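Local structure of platelet aggregation factor Sm-hPAF (Streptococcus mitis, 4GWI) at residues G35-D40 with K71-G76; Q97-Q102 with K120-V125; S19-A24 with N50-A55. The protein binds fucosylated Lewis glycans through this F-type lectin domain, part of a toxin that probably forms pores in cholesterol-containing host membranes. The protein carries 2 engineered substitutions. One frame throughout, in Å; residues are numbered along the deposited sequence.

In the fold
None of the three contacts is fully buried: contact 1 is partly so, while contacts 2 and 3 lie at the surface. Contacts 1 and 2 both reach the sheet in which strands 64-74 and 120-122 are neighbours, but on opposite sides of the chain's centre. Contacts 2 and 3 share the other, five-stranded sheet, which ends in strands 17-20 and 98-104. Their chemistry differs with place. Contact 1 holds a calcium ligand and a fucose-binding arginine, and combines a backbone hydrogen bond with a methyl over a ring. Contact 2 has small apolar touches and a water bridge between the two sheets. Contact 3 ties two loops through a carboxylate and two serines.

Contact 1: residues G35-D40 with K71-G76. With CA (calcium ion), chain F; FUC (alpha-L-fucopyranose), chain B.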
loop_
_atom_site.group_PDB
_atom_site.type_symbol
_atom_site.label_atom_id
_atom_site.label_comp_id
_atom_site.label_asym_id
_atom_site.label_seq_id
_atom_site.Cartn_x
_atom_site.Cartn_y
_atom_site.Cartn_z
ATOM N N GLY A 35 -0.848 11.025 -5.451
ATOM C CA GLY A 35 -1.886 11.276 -6.442
ATOM C C GLY A 35 -1.421 10.990 -7.816
ATOM O O GLY A 35 -2.095 11.436 -8.808
ATOM N N ASN A 36 -0.395 10.147 -8.000
ATOM C CA ASN A 36 0.115 9.796 -9.325
ATOM C C ASN A 36 0.370 8.325 -9.385
ATOM O O ASN A 36 1.306 7.815 -8.644
ATOM C CB ASN A 36 1.429 10.590 -9.508
ATOM C CG ASN A 36 1.996 10.404 -10.922
ATOM O OD1 ASN A 36 1.559 9.547 -11.677
ATOM N ND2 ASN A 36 3.057 11.224 -11.208
ATOM N N VAL A 37 -0.391 7.571 -10.163
ATOM C CA VAL A 37 -0.226 6.115 -10.268
ATOM C C VAL A 37 0.844 5.638 -11.274
ATOM O O VAL A 37 0.993 4.453 -11.494
ATOM C CB VAL A 37 -1.550 5.388 -10.554
ATOM C CG1 VAL A 37 -2.579 5.774 -9.483
ATOM C CG2 VAL A 37 -2.087 5.775 -12.010
ATOM N N ASP A 38 1.520 6.617 -11.917
ATOM C CA ASP A 38 2.591 6.238 -12.891
ATOM C C ASP A 38 3.553 5.237 -12.301
ATOM O O ASP A 38 4.166 5.526 -11.265
ATOM C CB ASP A 38 3.339 7.532 -13.327
ATOM C CG ASP A 38 4.244 7.295 -14.512
ATOM O OD1 ASP A 38 4.450 8.305 -15.270
ATOM O OD2 ASP A 38 4.798 6.215 -14.699
ATOM N N SER A 39 3.632 4.060 -12.940
ATOM C CA SER A 39 4.368 2.968 -12.366
ATOM C C SER A 39 5.831 2.823 -12.754
ATOM O O SER A 39 6.526 1.875 -12.360
ATOM C CB SER A 39 3.596 1.687 -12.628
ATOM O OG SER A 39 3.680 1.404 -14.041
ATOM N N ASP A 40 6.303 3.808 -13.538
ATOM C CA ASP A 40 7.696 3.729 -13.996
ATOM C C ASP A 40 8.563 4.423 -12.963
ATOM O O ASP A 40 8.433 5.616 -12.688
ATOM C CB ASP A 40 7.803 4.511 -15.341
ATOM C CG ASP A 40 9.201 4.398 -15.982
ATOM O OD1 ASP A 40 9.228 4.303 -17.309
ATOM O OD2 ASP A 40 10.194 4.402 -15.300
ATOM N N LYS A 71 -6.610 0.089 -2.764
ATOM C CA LYS A 71 -6.178 -0.301 -4.125
ATOM C C LYS A 71 -4.650 -0.084 -4.195
ATOM O O LYS A 71 -4.208 0.987 -3.827
ATOM C CB LYS A 71 -6.851 0.626 -5.158
ATOM C CG LYS A 71 -6.674 0.076 -6.541
ATOM C CD LYS A 71 -7.762 0.730 -7.464
ATOM C CE LYS A 71 -7.399 0.285 -8.889
ATOM N NZ LYS A 71 -8.258 1.153 -9.779
ATOM N N LEU A 72 -3.943 -1.121 -4.581
ATOM C CA LEU A 72 -2.468 -1.038 -4.650
ATOM C C LEU A 72 -2.179 -0.941 -6.194
ATOM O O LEU A 72 -2.674 -1.725 -6.986
ATOM C CB LEU A 72 -1.797 -2.328 -4.185
ATOM C CG LEU A 72 -2.106 -2.721 -2.720
ATOM C CD1 LEU A 72 -1.098 -3.807 -2.364
ATOM C CD2 LEU A 72 -2.093 -1.615 -1.667
ATOM N N TYR A 73 -1.204 -0.108 -6.495
ATOM C CA TYR A 73 -0.684 -0.025 -7.892
ATOM C C TYR A 73 0.756 -0.379 -7.849
ATOM O O TYR A 73 1.545 0.243 -7.106
ATOM C CB TYR A 73 -0.838 1.398 -8.417
ATOM C CG TYR A 73 -2.266 1.883 -8.549
ATOM C CD1 TYR A 73 -2.824 1.976 -9.823
ATOM C CD2 TYR A 73 -3.046 2.238 -7.423
ATOM C CE1 TYR A 73 -4.118 2.438 -9.953
ATOM C CE2 TYR A 73 -4.365 2.682 -7.561
ATOM C CZ TYR A 73 -4.864 2.768 -8.846
ATOM O OH TYR A 73 -6.124 3.277 -9.016
ATOM N N ASN A 74 1.130 -1.420 -8.590
ATOM C CA ASN A 74 2.476 -1.968 -8.548
ATOM C C ASN A 74 3.476 -1.157 -9.364
ATOM O O ASN A 74 3.060 -0.418 -10.249
ATOM C CB ASN A 74 2.442 -3.442 -9.072
ATOM C CG ASN A 74 3.610 -4.257 -8.594
ATOM O OD1 ASN A 74 4.507 -3.806 -7.875
ATOM N ND2 ASN A 74 3.646 -5.519 -9.084
ATOM N N ARG A 75 4.771 -1.330 -9.063
ATOM C CA ARG A 75 5.804 -0.845 -10.010
ATOM C C ARG A 75 5.669 -1.602 -11.325
ATOM O O ARG A 75 5.395 -2.801 -11.317
ATOM C CB ARG A 75 7.133 -1.105 -9.359
ATOM C CG ARG A 75 8.263 -0.559 -10.242
ATOM C CD ARG A 75 9.601 -0.802 -9.556
ATOM N NE ARG A 75 10.689 -0.350 -10.470
ATOM C CZ ARG A 75 12.000 -0.421 -10.189
ATOM N NH1 ARG A 75 12.470 -0.882 -8.995
ATOM N NH2 ARG A 75 12.859 0.035 -11.148
ATOM N N GLY A 76 5.954 -0.869 -12.397
ATOM C CA GLY A 76 5.762 -1.465 -13.786
ATOM C C GLY A 76 7.010 -1.623 -14.641
ATOM O O GLY A 76 6.967 -2.357 -15.610
HETATM CA CA CA F . 2.674 7.647 -6.814
HETATM C C1 FUC B . 16.080 -1.397 -11.262
HETATM C C2 FUC B . 16.192 -2.581 -10.320
HETATM C C3 FUC B . 17.031 -2.246 -9.126
HETATM C C4 FUC B . 16.392 -1.069 -8.420
HETATM C C5 FUC B . 16.317 0.060 -9.426
HETATM C C6 FUC B . 15.726 1.314 -8.827
HETATM O O2 FUC B . 16.774 -3.669 -11.020
HETATM O O3 FUC B . 17.078 -3.337 -8.299
HETATM O O4 FUC B . 15.124 -1.456 -7.963
HETATM O O5 FUC B . 15.565 -0.307 -10.546
#
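Residues 35-40 form an irregular loop that runs in the same direction as 71-76, the last part of strand 64-74 and the turn after it. The backbones converge, from 6.6 Å between Val37 CA and Tyr73 CA to 4.7 Å between Ser39 CA and Arg75 CA. There Gly76 N donates to Ser39 O at 2.8 Å, nearly straight at 165°. Ser39 CB also presses on Asn74 O. Two Asx turns shape the loop: Asn36 OD1 accepts from Asp38 N, and Asp38 OD2 from Asp40 N. Val37 points CG1 at the Tyr73 ring, 3.7 Å from its centroid and almost on the normal, a CH-pi contact over one face. The Tyr73 hydroxyl is hydrogen-bonded to Glu142. Arg75, just past the strand, has CG anti to the backbone N (chi1 -177°) and an extended chain. Arg75 NH1 donates to fucose O4 at 2.9 Å and Arg75 NH2 to fucose O5 at 2.8 Å. Asp77 pairs with NE. Asn36 O binds calcium at 2.3 Å, with Arg31, Asp34, Ser45, Ala139 and Glu140 completing the protein ligands. The calcium loop of this F-type lectin is thus bonded directly beside Arg75, which holds the fucose together with His48 and Arg83.

Contact 2: residues Q97-Q102 with K120-V125; sequences QEVARQ and KDARYV. Unlike the reference sequence in segment 120-125: Asp121 (reference Ala).
Two classic beta bulges lie in this part of the F-type lectin beta-sandwich. Val99 and Ala100 both face Leu91, and Arg123 and Tyr124 both face Leu92. Residues 120-122 pair with strand 64-74 in one sheet, while 100-102, past a corner at 99, pair with strand 87-92 in the other. Beyond the corner at 123, residues 124-125 join that second sheet too. No direct hydrogen bond joins the two segments, so side chains carry the contact. Val99 has CG1 anti to the carbonyl carbon (chi1 -56°), which puts CG2 in the crowded position between that carbon and the backbone N. Val99 CG2 reaches across, 3.7 Å from Asp121 O and 4.1 Å from Ala122 CB. CB of Asp121, which differs from the reference sequence, points away, and OD1 is hydrogen-bonded to Asn66. Lys120 bends at chi2 (-68°) and lays its chain alongside the bulge, with CG 4.0 Å from Ala100 CB. Arg101 bends at chi3 (-59°) back to Glu98, and NH2 meets OE1 at 2.7 Å in a salt bridge. OE1 lies in the guanidinium plane, but the arginine comes from well above the carboxylate plane. NE adds a weak bond to OE1, and NH1 also forms salt bridges with Asp88 and Glu128. A water spans the segments: it donates to Val99 O at 2.7 Å and accepts from Lys120 NZ at 3.0 Å.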
loop_
_atom_site.group_PDB
_atom_site.type_symbol
_atom_site.label_atom_id
_atom_site.label_comp_id
_atom_site.label_asym_id
_atom_site.label_seq_id
_atom_site.Cartn_x
_atom_site.Cartn_y
_atom_site.Cartn_z
ATOM N N GLN A 97 -3.213 -1.631 16.795
ATOM C CA GLN A 97 -3.541 -3.040 16.797
ATOM C C GLN A 97 -4.186 -3.413 15.492
ATOM O O GLN A 97 -5.018 -2.658 14.956
ATOM C CB GLN A 97 -4.646 -3.282 17.893
ATOM C CG GLN A 97 -4.123 -2.893 19.281
ATOM C CD GLN A 97 -5.250 -3.100 20.322
ATOM O OE1 GLN A 97 -6.284 -2.460 20.217
ATOM N NE2 GLN A 97 -5.004 -4.012 21.340
ATOM N N GLU A 98 -3.953 -4.663 15.071
ATOM C CA GLU A 98 -4.581 -5.165 13.836
ATOM C C GLU A 98 -6.075 -5.334 13.954
ATOM O O GLU A 98 -6.599 -5.972 14.939
ATOM C CB GLU A 98 -3.930 -6.498 13.529
ATOM C CG GLU A 98 -4.507 -7.223 12.386
ATOM C CD GLU A 98 -3.864 -8.673 12.241
ATOM O OE1 GLU A 98 -2.686 -8.835 12.491
ATOM O OE2 GLU A 98 -4.613 -9.576 11.875
ATOM N N VAL A 99 -6.828 -4.756 13.022
ATOM C CA VAL A 99 -8.254 -5.029 12.938
ATOM C C VAL A 99 -8.649 -5.814 11.693
ATOM O O VAL A 99 -9.788 -6.362 11.646
ATOM C CB VAL A 99 -9.112 -3.757 13.068
ATOM C CG1 VAL A 99 -8.831 -2.965 14.358
ATOM C CG2 VAL A 99 -8.889 -2.770 11.935
ATOM N N ALA A 100 -7.728 -5.893 10.696
ATOM C CA ALA A 100 -8.038 -6.786 9.569
ATOM C C ALA A 100 -6.758 -7.090 8.852
ATOM O O ALA A 100 -5.842 -6.295 8.949
ATOM C CB ALA A 100 -9.061 -6.102 8.603
ATOM N N ARG A 101 -6.696 -8.205 8.152
ATOM C CA ARG A 101 -5.474 -8.629 7.456
ATOM C C ARG A 101 -5.890 -9.543 6.337
ATOM O O ARG A 101 -6.691 -10.455 6.547
ATOM C CB ARG A 101 -4.504 -9.349 8.446
ATOM C CG ARG A 101 -3.262 -9.884 7.773
ATOM C CD ARG A 101 -2.326 -10.616 8.784
ATOM N NE ARG A 101 -1.925 -9.748 9.844
ATOM C CZ ARG A 101 -0.773 -9.045 9.898
ATOM N NH1 ARG A 101 0.115 -9.126 8.908
ATOM N NH2 ARG A 101 -0.543 -8.243 10.969
ATOM N N GLN A 102 -5.383 -9.296 5.106
ATOM C CA GLN A 102 -5.591 -10.215 3.973
ATOM C C GLN A 102 -4.261 -10.499 3.358
ATOM O O GLN A 102 -3.417 -9.601 3.217
ATOM C CB GLN A 102 -6.467 -9.578 2.928
ATOM C CG GLN A 102 -7.914 -9.534 3.415
ATOM C CD GLN A 102 -8.885 -8.891 2.434
ATOM O OE1 GLN A 102 -8.848 -9.197 1.234
ATOM N NE2 GLN A 102 -9.827 -8.045 2.963
ATOM N N LYS A 120 -14.415 -1.749 7.931
ATOM C CA LYS A 120 -13.544 -1.819 9.050
ATOM C C LYS A 120 -13.098 -0.474 9.549
ATOM O O LYS A 120 -12.555 0.342 8.757
ATOM C CB LYS A 120 -12.279 -2.628 8.657
ATOM C CG LYS A 120 -12.507 -4.120 8.323
ATOM C CD LYS A 120 -12.930 -4.877 9.637
ATOM C CE LYS A 120 -13.414 -6.265 9.169
ATOM N NZ LYS A 120 -13.982 -6.930 10.422
ATOM N N ASP A 121 -13.178 -0.211 10.851
ATOM C CA ASP A 121 -12.755 1.069 11.389
ATOM C C ASP A 121 -11.288 1.100 11.703
ATOM O O ASP A 121 -10.848 0.350 12.607
ATOM C CB ASP A 121 -13.600 1.440 12.608
ATOM C CG ASP A 121 -15.073 1.569 12.235
ATOM O OD1 ASP A 121 -15.454 2.550 11.499
ATOM O OD2 ASP A 121 -15.898 0.642 12.606
ATOM N N ALA A 122 -10.482 1.849 10.924
ATOM C CA ALA A 122 -9.056 1.776 11.051
ATOM C C ALA A 122 -8.449 3.131 10.835
ATOM O O ALA A 122 -9.050 3.939 10.096
ATOM C CB ALA A 122 -8.536 0.849 9.967
ATOM N N ARG A 123 -7.283 3.322 11.428
ATOM C CA ARG A 123 -6.563 4.582 11.204
ATOM C C ARG A 123 -5.368 4.360 10.290
ATOM O O ARG A 123 -4.957 5.341 9.563
ATOM C CB ARG A 123 -6.112 5.175 12.543
ATOM C CG ARG A 123 -5.324 6.503 12.307
ATOM C CD ARG A 123 -5.182 7.325 13.530
ATOM N NE ARG A 123 -4.077 8.319 13.287
ATOM C CZ ARG A 123 -3.752 9.273 14.137
ATOM N NH1 ARG A 123 -4.514 9.469 15.269
ATOM N NH2 ARG A 123 -2.675 10.008 13.841
ATOM N N TYR A 124 -4.748 3.200 10.284
ATOM C CA TYR A 124 -3.526 2.953 9.474
ATOM C C TYR A 124 -3.779 1.883 8.474
ATOM O O TYR A 124 -4.487 0.862 8.744
ATOM C CB TYR A 124 -2.355 2.532 10.382
ATOM C CG TYR A 124 -1.963 3.550 11.440
ATOM C CD1 TYR A 124 -2.633 3.565 12.716
ATOM C CD2 TYR A 124 -1.057 4.580 11.168
ATOM C CE1 TYR A 124 -2.314 4.487 13.695
ATOM C CE2 TYR A 124 -0.675 5.487 12.176
ATOM C CZ TYR A 124 -1.284 5.429 13.429
ATOM O OH TYR A 124 -1.012 6.418 14.357
ATOM N N VAL A 125 -3.139 1.992 7.265
ATOM C CA VAL A 125 -3.192 0.957 6.242
ATOM C C VAL A 125 -1.744 0.546 5.993
ATOM O O VAL A 125 -0.893 1.487 5.733
ATOM C CB VAL A 125 -3.843 1.481 4.945
ATOM C CG1 VAL A 125 -3.780 0.359 3.869
ATOM C CG2 VAL A 125 -5.277 1.925 5.230
HETATM O O HOH W 1 -12.226 -6.495 12.845
#

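Contact 3: residues S19-A24 with N50-A55; sequences SQSSTA and NFEDNA
Glu52 OE2 is held by two hydroxyls from successive residues of the facing loop. Ser22 OG donates to it at 2.6 Å and Ser21 OG at 2.7 Å. Both approach from well out of the carboxylate plane, by about 50°. Each serine keeps OG between its backbone N and carbonyl carbon, the crowded position, and this brings both hydroxyls to the same oxygen. Glu52 has its CG in that position too (chi1 65°), and from there the chain runs extended to its carboxylate. The other oxygen is used as well: a water donates to Glu52 OE1 at 2.5 Å and to Ser21 O at 3.0 Å, bridging side chain and backbone.

The hydroxyls are also acceptors. Asn50 N donates to Ser22 OG at 2.8 Å with an angle of 155°, and Trp56 N, at the start of strand 56-61, donates to Ser21 OG. Each serine therefore passes a bond from a backbone N-H on to the carboxylate. Beside this network the Asn50 side chain lies against the 22-24 stretch. The Asn50 amide packs against Ser22 CB, and Asn50 OD1 touches Ala24 CB at 3.4 Å. Ser21 OG also lies 3.4 Å from Ala55 CA. Within 19-24, Gln20 NE2 donates to Thr23 OG1 at 3.0 Å and also to Gly27 O, which ties the turn after strand 17-20 back on itself.

Phe51, between the two gripped residues Asn50 and Glu52, points away from this contact and touches a bound fucose. Two hydroxyl donors and a water would be expected to keep Glu52 ionised. The serine bonds tie the loop carrying Phe51, a glycan-pocket residue, to the turn just after strand 17-20.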
loop_
_atom_site.group_PDB
_atom_site.type_symbol
_atom_site.label_atom_id
_atom_site.label_comp_id
_atom_site.label_asym_id
_atom_site.label_seq_id
_atom_site.Cartn_x
_atom_site.Cartn_y
_atom_site.Cartn_z
ATOM N N SER A 19 4.969 6.309 5.749
ATOM C CA SER A 19 6.319 5.894 6.259
ATOM C C SER A 19 6.566 4.464 5.763
ATOM O O SER A 19 5.691 3.776 5.273
ATOM C CB SER A 19 6.448 5.933 7.798
ATOM O OG SER A 19 5.514 5.070 8.377
ATOM N N GLN A 20 7.831 4.031 5.879
ATOM C CA GLN A 20 8.126 2.669 5.433
ATOM C C GLN A 20 9.400 2.194 6.212
ATOM O O GLN A 20 10.081 2.986 6.913
ATOM C CB GLN A 20 8.294 2.643 3.860
ATOM C CG GLN A 20 9.475 3.544 3.411
ATOM C CD GLN A 20 9.484 3.742 1.923
ATOM O OE1 GLN A 20 8.566 3.330 1.219
ATOM N NE2 GLN A 20 10.540 4.437 1.420
ATOM N N SER A 21 9.636 0.916 6.069
ATOM C CA SER A 21 10.736 0.283 6.862
ATOM C C SER A 21 12.115 0.815 6.592
ATOM O O SER A 21 12.910 0.862 7.561
ATOM C CB SER A 21 10.622 -1.275 6.627
ATOM O OG SER A 21 10.705 -1.592 5.267
ATOM N N SER A 22 12.453 1.243 5.398
ATOM C CA SER A 22 13.662 1.912 5.116
ATOM C C SER A 22 13.435 2.545 3.721
ATOM O O SER A 22 12.431 2.207 3.052
ATOM C CB SER A 22 14.826 0.854 4.968
ATOM O OG SER A 22 14.502 -0.199 4.034
ATOM N N THR A 23 14.409 3.358 3.281
ATOM C CA THR A 23 14.300 4.004 1.968
ATOM C C THR A 23 15.557 3.808 1.171
ATOM O O THR A 23 16.639 3.990 1.772
ATOM C CB THR A 23 14.018 5.542 2.191
ATOM O OG1 THR A 23 12.778 5.655 2.972
ATOM C CG2 THR A 23 13.864 6.258 0.843
ATOM N N ALA A 24 15.462 3.429 -0.094
ATOM C CA ALA A 24 16.610 3.274 -0.958
ATOM C C ALA A 24 16.294 3.898 -2.284
ATOM O O ALA A 24 15.101 4.048 -2.648
ATOM C CB ALA A 24 16.886 1.772 -1.190
ATOM N N ASN A 50 14.910 -0.594 1.309
ATOM C CA ASN A 50 16.089 -1.433 1.090
ATOM C C ASN A 50 15.621 -2.843 0.732
ATOM O O ASN A 50 14.517 -3.269 0.977
ATOM C CB ASN A 50 16.848 -1.492 2.395
ATOM C CG ASN A 50 17.461 -0.155 2.806
ATOM O OD1 ASN A 50 17.750 0.686 1.961
ATOM N ND2 ASN A 50 17.834 -0.055 4.087
ATOM N N PHE A 51 16.581 -3.607 0.194
ATOM C CA PHE A 51 16.406 -5.068 0.132
ATOM C C PHE A 51 16.564 -5.533 1.550
ATOM O O PHE A 51 17.643 -5.316 2.202
ATOM C CB PHE A 51 17.538 -5.715 -0.698
ATOM C CG PHE A 51 17.400 -5.609 -2.162
ATOM C CD1 PHE A 51 17.083 -6.767 -2.986
ATOM C CD2 PHE A 51 17.623 -4.395 -2.791
ATOM C CE1 PHE A 51 16.956 -6.614 -4.352
ATOM C CE2 PHE A 51 17.430 -4.249 -4.150
ATOM C CZ PHE A 51 17.119 -5.364 -4.959
ATOM N N GLU A 52 15.516 -6.090 2.143
ATOM C CA GLU A 52 15.536 -6.433 3.564
ATOM C C GLU A 52 14.467 -7.467 3.788
ATOM O O GLU A 52 13.643 -7.753 2.875
ATOM C CB GLU A 52 15.338 -5.216 4.456
ATOM C CG GLU A 52 13.901 -4.561 4.276
ATOM C CD GLU A 52 13.815 -3.308 5.102
ATOM O OE1 GLU A 52 14.393 -3.184 6.233
ATOM O OE2 GLU A 52 13.154 -2.386 4.591
ATOM N N ASP A 53 14.478 -8.052 4.984
ATOM C CA ASP A 53 13.386 -8.966 5.330
ATOM C C ASP A 53 12.149 -8.245 5.826
ATOM O O ASP A 53 12.233 -7.287 6.595
ATOM C CB ASP A 53 13.869 -9.895 6.455
ATOM C CG ASP A 53 15.045 -10.813 5.979
ATOM O OD1 ASP A 53 15.422 -10.890 4.776
ATOM O OD2 ASP A 53 15.629 -11.425 6.912
ATOM N N ASN A 54 10.993 -8.729 5.332
ATOM C CA ASN A 54 9.722 -8.212 5.843
ATOM C C ASN A 54 9.617 -6.659 5.709
ATOM O O ASN A 54 9.201 -5.991 6.627
ATOM C CB ASN A 54 9.533 -8.587 7.348
ATOM C CG ASN A 54 9.549 -10.110 7.535
ATOM O OD1 ASN A 54 9.041 -10.877 6.717
ATOM N ND2 ASN A 54 10.307 -10.535 8.503
ATOM N N ALA A 55 9.942 -6.195 4.511
ATOM C CA ALA A 55 9.803 -4.711 4.246
ATOM C C ALA A 55 8.296 -4.348 4.384
ATOM O O ALA A 55 7.402 -5.167 4.113
ATOM C CB ALA A 55 10.249 -4.476 2.815
HETATM O O HOH W 2 14.089 -1.750 8.268
#